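Peptidoglycan glycosyltransferase (Eggerthella lenta, PDB 4MNR) is a bacterial penicillin-binding protein whose transpeptidase domain shares its fold with the beta-lactamases. Local coordinates at residues 176-187 with 317-325; 334-344 with 357-368. All coordinates share one frame; numbering follows the deposited sequence. Where two conformers were deposited one is given.

Contact 1. Residues 176-187 with 317-325; sequences AAGSLYAPGSTF and PQATVLEMA
Y181 and A319 pair through both backbone bonds of a single antiparallel bridge: Y181 N donates to A319 O at 2.8 Å, and A319 N returns a nearly straight bond (168°) to Y181 O. Past the bridge, a water donates to S179 O and accepts from V321 N, and L322 N makes a weak bond to A176 O, so V321 N is met through the water and L322 N by 176-187 itself. T320 is the N-cap of helix 321-332, its OG1 accepting from E323 N at 3.0 Å; with OG1 set between backbone N and carbonyl (chi1 58°), CG2 is left to lie against A177 O and S179 O. Packing takes over at P317, which follows a cis peptide. Its CG sits 3.7 Å from the centroid of the F187 ring, square over the face in a CH-pi contact, and also meets P183 CG at 3.7 Å. P183 CD approaches P317 O to 3.2 Å, an oxygen buried here without a polar partner. P183 CB touches the selenium of M324, whose bent chain carries CE to T186 CB at 4.0 Å. Y181 CE2 rests 4.0 Å from V321 CG2, while its hydroxyl bonds to E432. Toward the sheet, V321 packs on strands 130-135 and 425-431, M324 on W413 of strand 409-418, and the 3-10 turn 185-187 leads into helix 188-197.

Contact 2. Residues 334-344 with 357-368; sequences DGVIMQPYLVD and ASPTKLMQAVSK
I337 and M363 pair in a two-stranded antiparallel ribbon, 336-338 with 361-364, interrupted by a classic beta bulge. I337 O accepts from both L362 N (2.8 Å) and M363 N (3.2 Å), while I337 N bonds to M363 O. Beyond the bulge, Q339 N donates almost straight to T360 O (175°); before it, G335 O takes A365 N and, weakly, V366 N. The tightly packed part centres on the buried residues I337 and G335. I337 CD1 touches M363 CG and, beyond the strand, A365 CB, and the I337 side chain goes on to pack against M326 and A330 of helix 321-332. G335, at a positive phi of 96°, brings its CA to 3.3 Å from V366 O in a CA-H...O contact. V336 and Q364 share the more exposed face, with the K361 chain alongside. The V336 and K361 side chains cross at about a right angle, V336 CG1 touching K361 CG and CD, and V336 CG2 touches the amide of Q364, which is held by a bond from Q364 NE2 to V366 O. Next to it D334 and K368 run side by side, joined by a long salt bridge and by a water that donates to D334 OD1 and K368 O. M338, bent at chi2 and chi3, lays CE beside T360 N and P359. At the far end A357 N bonds to D344 O, and Y341 CE2 meets A357 CB at 3.4 Å.

Helix 321-332 links the two contacts: contact 1 holds its first turn, contact 2 packs P340 and L362 on M326, farther along it, and strand 336-338 follows it in the chain. Their centres lie about 18 Å apart, yet they touch where L322 CD1 meets P340 CB. Contact 1 is buried near the middle of the chain and brings together segments 130 residues apart, through one bridge, a water and apolar packing over the five-stranded sheet. Contact 2 is more local and partly open, a ladder of backbone bonds with charged and amide side chains and waters along its outer side. Helix 188-197 also borders both, following 176-187 and meeting V366.

Contact 1. Residues 176-187 with 317-325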
loop_
_atom_site.group_PDB
_atom_site.type_symbol
_atom_site.label_atom_id
_atom_site.label_comp_id
_atom_site.label_asym_id
_atom_site.label_seq_id
_atom_site.Cartn_x
_atom_site.Cartn_y
_atom_site.Cartn_z
ATOM N N ALA A 176 -1.883 6.398 -3.898
ATOM C CA ALA A 176 -0.947 5.567 -3.138
ATOM C C ALA A 176 -1.025 5.756 -1.632
ATOM O O ALA A 176 -0.859 4.795 -0.864
ATOM C CB ALA A 176 0.495 5.798 -3.630
ATOM N N ALA A 177 -1.222 6.997 -1.209
ATOM C CA ALA A 177 -1.298 7.315 0.208
ATOM C C ALA A 177 -2.672 7.847 0.574
ATOM O O ALA A 177 -3.109 7.697 1.710
ATOM C CB ALA A 177 -0.243 8.335 0.576
ATOM N N GLY A 178 -3.338 8.476 -0.389
ATOM C CA GLY A 178 -4.485 9.330 -0.096
ATOM C C GLY A 178 -5.884 8.771 -0.276
ATOM O O GLY A 178 -6.861 9.490 -0.062
ATOM N N SER A 179 -5.975 7.495 -0.647
ATOM C CA SER A 179 -7.242 6.864 -1.028
ATOM C C SER A 179 -7.487 5.531 -0.310
ATOM O O SER A 179 -6.591 4.696 -0.237
ATOM C CB SER A 179 -7.242 6.616 -2.542
ATOM O OG SER A 179 -7.196 7.843 -3.250
ATOM N N LEU A 180 -8.710 5.312 0.180
ATOM C CA LEU A 180 -9.060 4.015 0.775
ATOM C C LEU A 180 -9.589 3.039 -0.261
ATOM O O LEU A 180 -10.435 3.392 -1.086
ATOM C CB LEU A 180 -10.117 4.165 1.870
ATOM C CG LEU A 180 -9.663 4.872 3.141
ATOM C CD1 LEU A 180 -10.851 5.003 4.100
ATOM C CD2 LEU A 180 -8.519 4.117 3.785
ATOM N N TYR A 181 -9.132 1.803 -0.173
ATOM C CA TYR A 181 -9.585 0.729 -1.056
ATOM C C TYR A 181 -10.042 -0.469 -0.232
ATOM O O TYR A 181 -9.566 -0.680 0.878
ATOM C CB TYR A 181 -8.423 0.236 -1.919
ATOM C CG TYR A 181 -7.949 1.154 -3.034
ATOM C CD1 TYR A 181 -8.538 1.096 -4.289
ATOM C CD2 TYR A 181 -6.900 2.039 -2.840
ATOM C CE1 TYR A 181 -8.109 1.909 -5.319
ATOM C CE2 TYR A 181 -6.470 2.864 -3.864
ATOM C CZ TYR A 181 -7.072 2.788 -5.100
ATOM O OH TYR A 181 -6.653 3.592 -6.143
ATOM N N ALA A 182 -10.943 -1.279 -0.784
ATOM C CA ALA A 182 -11.150 -2.616 -0.225
ATOM C C ALA A 182 -9.938 -3.461 -0.612
ATOM O O ALA A 182 -9.578 -3.522 -1.796
ATOM C CB ALA A 182 -12.396 -3.232 -0.803
ATOM N N PRO A 183 -9.308 -4.123 0.370
ATOM C CA PRO A 183 -8.082 -4.864 0.042
ATOM C C PRO A 183 -8.367 -6.240 -0.539
ATOM O O PRO A 183 -7.458 -6.876 -1.085
ATOM C CB PRO A 183 -7.380 -5.001 1.396
ATOM C CG PRO A 183 -8.517 -5.026 2.397
ATOM C CD PRO A 183 -9.558 -4.063 1.827
ATOM N N GLY A 184 -9.603 -6.710 -0.390
ATOM C CA GLY A 184 -9.919 -8.058 -0.815
ATOM C C GLY A 184 -8.979 -9.069 -0.181
ATOM O O GLY A 184 -8.497 -8.898 0.951
ATOM N N SER A 185 -8.687 -10.127 -0.924
ATOM C CA SER A 185 -7.982 -11.264 -0.360
ATOM C C SER A 185 -6.533 -10.980 0.089
ATOM O O SER A 185 -5.917 -11.812 0.747
ATOM C CB SER A 185 -8.077 -12.461 -1.320
ATOM O OG SER A 185 -7.903 -12.035 -2.663
ATOM N N THR A 186 -6.001 -9.796 -0.224
ATOM C CA THR A 186 -4.707 -9.388 0.314
ATOM C C THR A 186 -4.739 -9.290 1.846
ATOM O O THR A 186 -3.755 -9.550 2.537
ATOM C CB THR A 186 -4.260 -8.035 -0.267
ATOM O OG1 THR A 186 -5.295 -7.521 -1.113
ATOM C CG2 THR A 186 -3.048 -8.249 -1.121
ATOM N N PHE A 187 -5.900 -8.928 2.374
ATOM C CA PHE A 187 -6.101 -8.800 3.813
ATOM C C PHE A 187 -6.004 -10.146 4.534
ATOM O O PHE A 187 -5.872 -10.195 5.758
ATOM C CB PHE A 187 -7.479 -8.162 4.067
ATOM C CG PHE A 187 -7.784 -7.885 5.510
ATOM C CD1 PHE A 187 -7.289 -6.750 6.150
ATOM C CD2 PHE A 187 -8.624 -8.724 6.213
ATOM C CE1 PHE A 187 -7.586 -6.490 7.479
ATOM C CE2 PHE A 187 -8.926 -8.478 7.554
ATOM C CZ PHE A 187 -8.405 -7.351 8.183
ATOM N N PRO A 317 -12.602 -4.382 6.109
ATOM C CA PRO A 317 -11.465 -3.449 6.049
ATOM C C PRO A 317 -11.456 -2.512 4.842
ATOM O O PRO A 317 -11.868 -2.892 3.743
ATOM C CB PRO A 317 -10.266 -4.385 5.951
ATOM C CG PRO A 317 -10.819 -5.627 5.276
ATOM C CD PRO A 317 -12.198 -5.775 5.830
ATOM N N GLN A 318 -11.001 -1.284 5.071
ATOM C CA GLN A 318 -10.696 -0.360 3.983
ATOM C C GLN A 318 -9.295 0.137 4.275
ATOM O O GLN A 318 -9.001 0.554 5.396
ATOM C CB GLN A 318 -11.643 0.828 3.983
ATOM C CG GLN A 318 -13.102 0.444 3.894
ATOM C CD GLN A 318 -14.000 1.657 3.864
ATOM O OE1 GLN A 318 -14.849 1.844 4.738
ATOM N NE2 GLN A 318 -13.818 2.496 2.857
ATOM N N ALA A 319 -8.433 0.112 3.271
ATOM C CA ALA A 319 -7.039 0.413 3.536
ATOM C C ALA A 319 -6.449 1.274 2.443
ATOM O O ALA A 319 -6.878 1.205 1.288
ATOM C CB ALA A 319 -6.240 -0.878 3.644
ATOM N N THR A 320 -5.427 2.043 2.802
ATOM C CA THR A 320 -4.614 2.685 1.771
ATOM C C THR A 320 -3.607 1.698 1.210
ATOM O O THR A 320 -3.332 0.675 1.822
ATOM C CB THR A 320 -3.859 3.890 2.340
ATOM O OG1 THR A 320 -3.036 3.476 3.435
ATOM C CG2 THR A 320 -4.826 4.937 2.815
ATOM N N VAL A 321 -3.031 2.005 0.051
ATOM C CA VAL A 321 -1.996 1.136 -0.502
ATOM C C VAL A 321 -0.776 1.156 0.426
ATOM O O VAL A 321 -0.115 0.136 0.642
ATOM C CB VAL A 321 -1.636 1.554 -1.937
ATOM C CG1 VAL A 321 -0.555 0.629 -2.514
ATOM C CG2 VAL A 321 -2.898 1.523 -2.794
ATOM N N LEU A 322 -0.510 2.321 1.016
ATOM C CA LEU A 322 0.556 2.445 2.009
ATOM C C LEU A 322 0.336 1.496 3.186
ATOM O O LEU A 322 1.274 0.811 3.616
ATOM C CB LEU A 322 0.641 3.894 2.504
ATOM C CG LEU A 322 1.644 4.167 3.620
ATOM C CD1 LEU A 322 3.074 3.780 3.204
ATOM C CD2 LEU A 322 1.589 5.633 4.049
ATOM N N GLU A 323 -0.906 1.426 3.680
ATOM C CA GLU A 323 -1.225 0.515 4.774
ATOM C C GLU A 323 -0.971 -0.936 4.361
ATOM O O GLU A 323 -0.415 -1.712 5.135
ATOM C CB GLU A 323 -2.674 0.674 5.237
ATOM C CG GLU A 323 -3.173 -0.453 6.143
ATOM C CD GLU A 323 -2.448 -0.529 7.492
ATOM O OE1 GLU A 323 -2.054 0.521 8.043
ATOM O OE2 GLU A 323 -2.273 -1.655 8.007
HETATM N N MSE A 324 -1.363 -1.307 3.149
HETATM C CA MSE A 324 -1.119 -2.683 2.718
HETATM C C MSE A 324 0.364 -2.994 2.554
HETATM O O MSE A 324 0.801 -4.108 2.804
HETATM C CB MSE A 324 -1.924 -3.041 1.454
HETATM C CG MSE A 324 -3.426 -2.939 1.658
HETATM SE SE MSE A 324 -4.071 -3.847 3.276
HETATM C CE MSE A 324 -3.434 -5.652 2.889
ATOM N N ALA A 325 1.155 -2.001 2.164
ATOM C CA ALA A 325 2.590 -2.183 2.124
ATOM C C ALA A 325 3.120 -2.374 3.540
ATOM O O ALA A 325 3.981 -3.213 3.764
ATOM C CB ALA A 325 3.267 -0.998 1.437
HETATM O O HOH W 1 -3.958 4.574 -0.850
#

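Contact 2. Residues 334-344 with 357-368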
loop_
_atom_site.group_PDB
_atom_site.type_symbol
_atom_site.label_atom_id
_atom_site.label_comp_id
_atom_site.label_asym_id
_atom_site.label_seq_id
_atom_site.Cartn_x
_atom_site.Cartn_y
_atom_site.Cartn_z
ATOM N N ASP A 334 10.070 -9.473 10.720
ATOM C CA ASP A 334 9.972 -10.155 12.012
ATOM C C ASP A 334 8.819 -9.626 12.877
ATOM O O ASP A 334 8.901 -9.622 14.112
ATOM C CB ASP A 334 11.304 -10.068 12.784
ATOM C CG ASP A 334 12.455 -10.733 12.042
ATOM O OD1 ASP A 334 12.206 -11.707 11.295
ATOM O OD2 ASP A 334 13.612 -10.277 12.204
ATOM N N GLY A 335 7.760 -9.160 12.218
ATOM C CA GLY A 335 6.545 -8.766 12.907
ATOM C C GLY A 335 6.454 -7.280 13.203
ATOM O O GLY A 335 5.414 -6.796 13.655
ATOM N N VAL A 336 7.536 -6.551 12.940
ATOM C CA VAL A 336 7.609 -5.139 13.324
ATOM C C VAL A 336 7.331 -4.251 12.137
ATOM O O VAL A 336 7.944 -4.404 11.084
ATOM C CB VAL A 336 9.005 -4.786 13.851
ATOM C CG1 VAL A 336 9.082 -3.316 14.221
ATOM C CG2 VAL A 336 9.344 -5.650 15.052
ATOM N N ILE A 337 6.396 -3.325 12.306
ATOM C CA ILE A 337 6.167 -2.301 11.297
ATOM C C ILE A 337 6.976 -1.058 11.645
ATOM O O ILE A 337 6.767 -0.451 12.697
ATOM C CB ILE A 337 4.680 -1.927 11.244
ATOM C CG1 ILE A 337 3.849 -3.161 10.860
ATOM C CG2 ILE A 337 4.452 -0.782 10.266
ATOM C CD1 ILE A 337 2.329 -2.912 10.824
HETATM N N MSE A 338 7.916 -0.695 10.777
HETATM C CA MSE A 338 8.654 0.559 10.938
HETATM C C MSE A 338 7.796 1.727 10.451
HETATM O O MSE A 338 6.974 1.563 9.545
HETATM C CB MSE A 338 9.958 0.512 10.133
HETATM C CG MSE A 338 10.898 -0.637 10.509
HETATM SE SE MSE A 338 11.503 -0.571 12.357
HETATM C CE MSE A 338 12.769 0.897 12.158
ATOM N N GLN A 339 7.985 2.900 11.053
ATOM C CA GLN A 339 7.259 4.100 10.627
ATOM C C GLN A 339 7.622 4.431 9.171
ATOM O O GLN A 339 8.793 4.613 8.855
ATOM C CB GLN A 339 7.641 5.265 11.545
ATOM C CG GLN A 339 7.221 6.614 11.041
ATOM C CD GLN A 339 5.710 6.768 11.017
ATOM O OE1 GLN A 339 5.028 6.409 11.975
ATOM N NE2 GLN A 339 5.182 7.290 9.920
ATOM N N PRO A 340 6.622 4.498 8.274
ATOM C CA PRO A 340 6.948 4.848 6.881
ATOM C C PRO A 340 7.484 6.272 6.801
ATOM O O PRO A 340 6.963 7.149 7.485
ATOM C CB PRO A 340 5.599 4.756 6.166
ATOM C CG PRO A 340 4.565 4.832 7.265
ATOM C CD PRO A 340 5.196 4.166 8.446
ATOM N N TYR A 341 8.515 6.498 5.997
ATOM C CA TYR A 341 8.992 7.859 5.797
ATOM C C TYR A 341 9.475 8.107 4.377
ATOM O O TYR A 341 9.871 7.173 3.672
ATOM C CB TYR A 341 10.070 8.238 6.815
ATOM C CG TYR A 341 11.407 7.550 6.673
ATOM C CD1 TYR A 341 11.597 6.260 7.144
ATOM C CD2 TYR A 341 12.492 8.208 6.104
ATOM C CE1 TYR A 341 12.810 5.627 7.042
ATOM C CE2 TYR A 341 13.724 7.587 6.005
ATOM C CZ TYR A 341 13.875 6.295 6.473
ATOM O OH TYR A 341 15.093 5.669 6.384
ATOM N N LEU A 342 9.445 9.379 3.991
ATOM C CA LEU A 342 9.667 9.796 2.621
ATOM C C LEU A 342 10.838 10.774 2.508
ATOM O O LEU A 342 11.395 10.953 1.432
ATOM C CB LEU A 342 8.381 10.463 2.128
ATOM C CG LEU A 342 7.999 10.557 0.663
ATOM C CD1 LEU A 342 8.359 9.292 -0.087
ATOM C CD2 LEU A 342 6.494 10.826 0.589
ATOM N N VAL A 343 11.198 11.431 3.615
ATOM C CA VAL A 343 12.304 12.396 3.591
ATOM C C VAL A 343 13.517 11.857 4.314
ATOM O O VAL A 343 13.442 11.563 5.506
ATOM C CB VAL A 343 11.901 13.767 4.192
ATOM C CG1 VAL A 343 13.128 14.707 4.297
ATOM C CG2 VAL A 343 10.813 14.383 3.339
ATOM N N ASP A 344 14.633 11.725 3.593
ATOM C CA ASP A 344 15.852 11.176 4.174
ATOM C C ASP A 344 16.626 12.241 4.919
ATOM O O ASP A 344 17.210 11.993 5.982
ATOM C CB ASP A 344 16.760 10.598 3.088
ATOM C CG ASP A 344 18.107 10.145 3.638
ATOM O OD1 ASP A 344 18.168 9.045 4.225
ATOM O OD2 ASP A 344 19.102 10.880 3.478
ATOM N N ALA A 357 16.755 11.568 8.791
ATOM C CA ALA A 357 15.729 10.624 9.225
ATOM C C ALA A 357 16.341 9.550 10.102
ATOM O O ALA A 357 17.463 9.092 9.862
ATOM C CB ALA A 357 15.014 10.005 8.038
ATOM N N SER A 358 15.611 9.180 11.146
ATOM C CA SER A 358 16.035 8.118 12.043
ATOM C C SER A 358 14.953 7.056 11.989
ATOM O O SER A 358 13.858 7.272 12.512
ATOM C CB SER A 358 16.170 8.662 13.467
ATOM O OG SER A 358 16.550 7.645 14.377
ATOM N N PRO A 359 15.239 5.914 11.343
ATOM C CA PRO A 359 14.233 4.848 11.261
ATOM C C PRO A 359 13.820 4.423 12.663
ATOM O O PRO A 359 14.665 4.291 13.565
ATOM C CB PRO A 359 14.973 3.717 10.538
ATOM C CG PRO A 359 16.068 4.421 9.769
ATOM C CD PRO A 359 16.496 5.540 10.672
ATOM N N THR A 360 12.522 4.222 12.838
ATOM C CA THR A 360 11.948 4.045 14.168
ATOM C C THR A 360 10.770 3.083 14.087
ATOM O O THR A 360 9.986 3.143 13.134
ATOM C CB THR A 360 11.407 5.389 14.687
ATOM O OG1 THR A 360 12.475 6.350 14.755
ATOM C CG2 THR A 360 10.785 5.228 16.061
ATOM N N LYS A 361 10.653 2.194 15.074
ATOM C CA LYS A 361 9.486 1.311 15.172
ATOM C C LYS A 361 8.180 2.083 15.311
ATOM O O LYS A 361 8.081 3.032 16.091
ATOM C CB LYS A 361 9.645 0.365 16.374
ATOM C CG LYS A 361 8.415 -0.499 16.662
ATOM C CD LYS A 361 8.750 -1.663 17.587
ATOM C CE LYS A 361 9.081 -1.199 18.992
ATOM N NZ LYS A 361 9.432 -2.367 19.848
ATOM N N LEU A 362 7.172 1.668 14.551
ATOM C CA LEU A 362 5.827 2.186 14.732
ATOM C C LEU A 362 5.049 1.251 15.644
ATOM O O LEU A 362 4.529 1.676 16.680
ATOM C CB LEU A 362 5.125 2.345 13.391
ATOM C CG LEU A 362 3.658 2.771 13.485
ATOM C CD1 LEU A 362 3.451 4.051 14.299
ATOM C CD2 LEU A 362 3.120 2.938 12.083
HETATM N N MSE A 363 4.959 -0.020 15.268
HETATM C CA MSE A 363 4.270 -0.993 16.115
HETATM C C MSE A 363 4.727 -2.431 15.864
HETATM O O MSE A 363 5.240 -2.757 14.795
HETATM C CB MSE A 363 2.742 -0.863 15.968
HETATM C CG MSE A 363 2.237 -1.135 14.582
HETATM SE SE MSE A 363 0.316 -0.783 14.460
HETATM C CE MSE A 363 0.353 1.154 14.380
ATOM N N GLN A 364 4.556 -3.281 16.869
ATOM C CA GLN A 364 4.786 -4.715 16.708
ATOM C C GLN A 364 3.457 -5.382 16.363
ATOM O O GLN A 364 2.591 -5.504 17.231
ATOM C CB GLN A 364 5.326 -5.315 18.011
ATOM C CG GLN A 364 5.626 -6.806 17.918
ATOM C CD GLN A 364 7.098 -7.098 17.677
ATOM O OE1 GLN A 364 7.970 -6.386 18.178
ATOM N NE2 GLN A 364 7.384 -8.152 16.909
ATOM N N ALA A 365 3.280 -5.803 15.109
ATOM C CA ALA A 365 2.012 -6.416 14.700
ATOM C C ALA A 365 1.837 -7.825 15.255
ATOM O O ALA A 365 0.811 -8.136 15.858
ATOM C CB ALA A 365 1.862 -6.422 13.168
ATOM N N VAL A 366 2.838 -8.672 15.036
ATOM C CA VAL A 366 2.824 -10.055 15.517
ATOM C C VAL A 366 4.239 -10.424 15.956
ATOM O O VAL A 366 5.173 -9.654 15.741
ATOM C CB VAL A 366 2.380 -11.060 14.420
ATOM C CG1 VAL A 366 0.895 -10.896 14.074
ATOM C CG2 VAL A 366 3.252 -10.924 13.178
ATOM N N SER A 367 4.395 -11.591 16.572
ATOM C CA SER A 367 5.723 -12.048 16.994
ATOM C C SER A 367 6.603 -12.425 15.805
ATOM O O SER A 367 6.112 -12.683 14.703
ATOM C CB SER A 367 5.616 -13.259 17.920
ATOM O OG SER A 367 5.209 -14.403 17.189
ATOM N N LYS A 368 7.912 -12.459 16.045
ATOM C CA LYS A 368 8.846 -12.896 15.022
ATOM C C LYS A 368 8.514 -14.311 14.537
ATOM O O LYS A 368 8.546 -14.588 13.333
ATOM C CB LYS A 368 10.292 -12.827 15.527
ATOM C CG LYS A 368 11.297 -13.315 14.502
ATOM C CD LYS A 368 12.743 -13.133 14.993
ATOM C CE LYS A 368 13.747 -13.474 13.897
ATOM N NZ LYS A 368 13.523 -14.827 13.317
HETATM O O HOH W 2 10.381 -13.665 10.907
HETATM O O HOH W 3 10.158 -9.109 16.315
HETATM O O HOH W 4 11.050 4.617 10.204
#